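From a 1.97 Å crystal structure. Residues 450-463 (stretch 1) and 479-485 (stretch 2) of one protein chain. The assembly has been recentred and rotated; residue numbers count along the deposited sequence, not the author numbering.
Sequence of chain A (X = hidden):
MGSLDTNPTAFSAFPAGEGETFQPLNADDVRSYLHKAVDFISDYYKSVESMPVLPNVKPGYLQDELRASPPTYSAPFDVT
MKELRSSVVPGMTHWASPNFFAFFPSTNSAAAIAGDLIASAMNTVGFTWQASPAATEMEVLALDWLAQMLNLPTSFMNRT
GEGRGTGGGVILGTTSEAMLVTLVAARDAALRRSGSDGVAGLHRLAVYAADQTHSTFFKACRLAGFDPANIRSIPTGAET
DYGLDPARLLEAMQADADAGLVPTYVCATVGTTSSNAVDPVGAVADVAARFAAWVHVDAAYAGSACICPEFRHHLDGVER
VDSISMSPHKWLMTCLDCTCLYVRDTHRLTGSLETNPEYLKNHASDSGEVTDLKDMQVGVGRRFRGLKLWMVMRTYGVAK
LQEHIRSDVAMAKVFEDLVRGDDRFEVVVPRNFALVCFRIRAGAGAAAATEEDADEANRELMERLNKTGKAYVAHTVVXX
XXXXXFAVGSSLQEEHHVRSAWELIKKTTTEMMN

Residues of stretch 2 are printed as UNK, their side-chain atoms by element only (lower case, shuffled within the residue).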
# COMPACT_ATOMS: atom_id res chain seq x y z
N THR A 450 -39.33 21.37 -15.65
CA THR A 450 -39.27 19.93 -15.72
C THR A 450 -38.11 19.41 -14.88
O THR A 450 -37.31 20.17 -14.32
CB THR A 450 -39.11 19.47 -17.17
OG1 THR A 450 -37.79 19.80 -17.63
CG2 THR A 450 -40.14 20.16 -18.07
N GLU A 451 -38.00 18.09 -14.79
CA GLU A 451 -36.92 17.49 -14.00
C GLU A 451 -35.64 17.35 -14.81
O GLU A 451 -34.54 17.33 -14.22
CB GLU A 451 -37.38 16.14 -13.45
CG GLU A 451 -38.33 16.30 -12.29
CD GLU A 451 -37.94 15.47 -11.10
OE1 GLU A 451 -37.18 14.51 -11.29
OE2 GLU A 451 -38.34 15.82 -9.98
N GLU A 452 -35.74 17.28 -16.14
CA GLU A 452 -34.53 17.36 -16.96
C GLU A 452 -33.91 18.74 -16.88
O GLU A 452 -32.68 18.88 -16.94
CB GLU A 452 -34.85 17.00 -18.42
CG GLU A 452 -35.42 15.59 -18.63
CD GLU A 452 -36.93 15.53 -18.49
OE1 GLU A 452 -37.53 14.60 -19.07
OE2 GLU A 452 -37.52 16.40 -17.81
N ASP A 453 -34.74 19.78 -16.78
CA ASP A 453 -34.23 21.12 -16.54
C ASP A 453 -33.55 21.21 -15.18
O ASP A 453 -32.42 21.70 -15.07
CB ASP A 453 -35.37 22.14 -16.63
CG ASP A 453 -35.88 22.35 -18.06
OD1 ASP A 453 -35.17 21.97 -19.02
OD2 ASP A 453 -36.98 22.90 -18.21
N ALA A 454 -34.23 20.75 -14.12
CA ALA A 454 -33.66 20.77 -12.78
C ALA A 454 -32.33 20.03 -12.73
O ALA A 454 -31.44 20.41 -11.97
CB ALA A 454 -34.65 20.16 -11.78
N ASP A 455 -32.17 18.99 -13.55
CA ASP A 455 -30.88 18.33 -13.67
C ASP A 455 -29.80 19.32 -14.10
O ASP A 455 -28.76 19.43 -13.45
CB ASP A 455 -30.96 17.16 -14.65
CG ASP A 455 -31.57 15.91 -14.03
OD1 ASP A 455 -32.03 15.97 -12.87
OD2 ASP A 455 -31.60 14.86 -14.73
N GLU A 456 -30.04 20.05 -15.18
CA GLU A 456 -29.03 20.99 -15.65
C GLU A 456 -28.87 22.17 -14.70
O GLU A 456 -27.78 22.76 -14.63
CB GLU A 456 -29.37 21.48 -17.06
CG GLU A 456 -28.13 21.77 -17.93
CD GLU A 456 -27.43 20.50 -18.40
OE1 GLU A 456 -26.31 20.60 -18.97
OE2 GLU A 456 -27.99 19.39 -18.21
N ALA A 457 -29.92 22.53 -13.96
CA ALA A 457 -29.77 23.58 -12.95
C ALA A 457 -28.80 23.15 -11.85
O ALA A 457 -27.99 23.96 -11.38
CB ALA A 457 -31.14 23.92 -12.34
N ASN A 458 -28.87 21.89 -11.44
CA ASN A 458 -27.98 21.41 -10.40
C ASN A 458 -26.54 21.32 -10.90
O ASN A 458 -25.61 21.65 -10.16
CB ASN A 458 -28.47 20.06 -9.88
CG ASN A 458 -29.70 20.20 -9.02
OD1 ASN A 458 -29.64 20.74 -7.92
ND2 ASN A 458 -30.83 19.70 -9.51
N ARG A 459 -26.35 20.90 -12.14
CA ARG A 459 -25.00 20.87 -12.69
C ARG A 459 -24.42 22.28 -12.79
O ARG A 459 -23.23 22.48 -12.53
CB ARG A 459 -24.99 20.19 -14.05
CG ARG A 459 -23.65 20.30 -14.74
CD ARG A 459 -23.60 19.54 -16.05
NE ARG A 459 -23.15 18.16 -15.88
CZ ARG A 459 -21.90 17.80 -15.57
NH1 ARG A 459 -20.97 18.73 -15.37
NH2 ARG A 459 -21.58 16.52 -15.46
N GLU A 460 -25.25 23.25 -13.15
CA GLU A 460 -24.82 24.64 -13.19
C GLU A 460 -24.46 25.13 -11.79
O GLU A 460 -23.40 25.74 -11.59
CB GLU A 460 -25.92 25.51 -13.81
CG GLU A 460 -25.58 26.99 -13.94
CD GLU A 460 -24.74 27.30 -15.16
OE1 GLU A 460 -24.15 28.40 -15.24
OE2 GLU A 460 -24.66 26.43 -16.06
N LEU A 461 -25.33 24.87 -10.82
CA LEU A 461 -25.06 25.24 -9.43
C LEU A 461 -23.70 24.71 -8.98
O LEU A 461 -22.86 25.46 -8.47
CB LEU A 461 -26.18 24.71 -8.53
CG LEU A 461 -26.04 25.01 -7.04
CD1 LEU A 461 -25.80 26.50 -6.84
CD2 LEU A 461 -27.27 24.54 -6.27
N MET A 462 -23.47 23.41 -9.19
CA MET A 462 -22.23 22.77 -8.76
C MET A 462 -21.00 23.43 -9.39
O MET A 462 -20.02 23.74 -8.70
CB MET A 462 -22.27 21.28 -9.10
CG MET A 462 -20.96 20.53 -8.88
SD MET A 462 -21.01 18.84 -9.51
CE MET A 462 -20.56 19.05 -11.24
N GLU A 463 -21.03 23.63 -10.71
CA GLU A 463 -19.87 24.21 -11.38
C GLU A 463 -19.67 25.66 -10.97
O GLU A 463 -18.53 26.15 -10.98
CB GLU A 463 -20.03 24.06 -12.90
CG GLU A 463 -20.23 22.60 -13.34
CD GLU A 463 -20.54 22.44 -14.83
OE1 GLU A 463 -19.97 21.52 -15.46
OE2 GLU A 463 -21.35 23.22 -15.38
N UNK A 479 -31.47 7.45 -8.33
CA UNK A 479 -32.73 7.20 -9.00
C UNK A 479 -32.88 8.04 -10.25
O UNK A 479 -33.85 8.79 -10.39
N UNK A 480 -31.90 7.94 -11.15
CA UNK A 480 -31.93 8.64 -12.42
C UNK A 480 -31.85 10.15 -12.34
O UNK A 480 -32.05 10.84 -13.35
N UNK A 481 -31.53 10.70 -11.17
CA UNK A 481 -31.56 12.14 -10.93
C UNK A 481 -30.17 12.67 -10.61
O UNK A 481 -29.37 12.00 -9.94
n UNK A 481 -34.24 13.90 -11.86
n UNK A 481 -35.10 12.14 -13.10
c UNK A 481 -34.68 13.40 -10.55
c UNK A 481 -34.45 13.29 -13.03
c UNK A 481 -33.95 12.16 -10.09
c UNK A 481 -32.51 12.48 -9.78
n UNK A 481 -33.99 13.84 -14.15
N UNK A 482 -29.88 13.88 -11.11
CA UNK A 482 -28.65 14.58 -10.76
C UNK A 482 -28.76 15.12 -9.34
O UNK A 482 -29.69 15.88 -9.04
c UNK A 482 -26.99 16.24 -11.74
c UNK A 482 -24.39 17.24 -11.75
c UNK A 482 -26.59 17.18 -10.81
c UNK A 482 -28.39 15.72 -11.75
c UNK A 482 -24.78 16.30 -12.70
c UNK A 482 -26.07 15.81 -12.69
c UNK A 482 -25.30 17.68 -10.81
N UNK A 483 -27.82 14.73 -8.48
CA UNK A 483 -27.87 15.06 -7.06
C UNK A 483 -26.52 15.62 -6.63
O UNK A 483 -25.47 15.17 -7.10
c UNK A 483 -29.69 13.39 -6.54
c UNK A 483 -28.09 14.08 -4.74
c UNK A 483 -28.26 13.81 -6.22
N UNK A 484 -26.55 16.63 -5.77
CA UNK A 484 -25.34 17.18 -5.18
C UNK A 484 -25.09 16.51 -3.83
O UNK A 484 -25.99 16.43 -2.99
c UNK A 484 -25.60 19.54 -6.27
c UNK A 484 -24.66 19.05 -7.36
c UNK A 484 -25.46 18.70 -5.00
c UNK A 484 -25.35 21.02 -5.98
N UNK A 485 -23.86 16.02 -3.63
CA UNK A 485 -23.43 15.54 -2.33
C UNK A 485 -22.82 16.67 -1.51
O UNK A 485 -22.05 17.49 -2.04
n UNK A 485 -19.81 12.72 -1.57
c UNK A 485 -20.54 11.61 -1.43
c UNK A 485 -21.85 12.16 -3.45
n UNK A 485 -20.29 10.79 -0.41
n UNK A 485 -21.51 11.33 -2.29
c UNK A 485 -22.42 14.40 -2.48
c UNK A 485 -22.97 13.15 -3.15

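Position 479 has backbone atoms and nothing beyond CA, so it is Gly 479. Its phi of 56° is a value that favours glycine, and it stays clear of the helix 451-463.

Position 480 is equally bare, again with a positive phi, 66°. It is Gly 480, and it barely grazes the helix: its O lies 4.3 Å from Asp 455 OD2, a proximity and no more.

Position 481 carries seven side-chain atoms, four carbons and three nitrogens: three carbons, a nitrogen, then a carbon holding two further nitrogens. That is a guanidinium on a three-carbon arm, and it reaches Glu 451 and Asp 455 at the acidic start of the helix. The residue is Arg 481. Its CA-to-CB bond points sideways to the helix, but the end of the chain comes nearer. Two atoms of the guanidinium meet the carboxylate of Asp 455: NE donates to OD1 of Asp 455 at 3.2 Å, and NH2 of Arg 481 makes a shorter but poorly angled, weak bond to OD2 of Asp 455 at 2.7 Å, both within a salt bridge. Glu 451 adds charge from over one face of the guanidinium, its OE1 3.1 Å from Arg 481 NE; no N-H points at that oxygen, and its modelled place is less certain.

Position 482 shows seven carbons, one leading into a ring of six, with no oxygen on the ring. It points toward the helix and meets Asp 455, Asn 458, Arg 459 and Met 462. One carbon and a plain six-carbon ring make it Phe 482. The ring lies beneath the aliphatic start of Arg 459, whose CB sits over one face, 4.2 Å from the centroid of the Phe 482 ring, a CH-pi contact. Met 462 CE approaches the ring edge, 4.3 Å from Phe 482 CZ, while CB of Asn 458 comes within 3.6 Å of CD1 of Phe 482. The backbone joins in weakly: N of Phe 482 donates to Asp 455 OD1 at 3.5 Å.

Position 483 has three carbons, one carrying the other two, a fork right at CB. It is Val 483, pointing away from the helix.

Position 484 has four carbons, forked at the second, and turns back toward the helix, where it touches Asn 458, Leu 461 and Met 462. It is Leu 484. Its CD2 lies 3.7 Å from Met 462 CB, and its CD1 packs 4.0 Å from Leu 461 CD2.

Position 485 repeats the pattern of four carbons and three nitrogens, with a terminal guanidinium. It is Arg 485, out of reach of the helix and bonded elsewhere in the structure.

The contact works by alternation and by a change of chemistry along its length. Helix and strand run in similar directions, 28° apart. Charge meets charge at the beginning, and apolar chains meet further along. Phe 482 and Leu 484 point toward the helix while Val 483 turns away. Asp 455 ties the two regimes together, its carboxylate serving both the guanidinium of Arg 481 and the backbone of Phe 482.

Stretch 2, residues 479-485: GGRFVLR
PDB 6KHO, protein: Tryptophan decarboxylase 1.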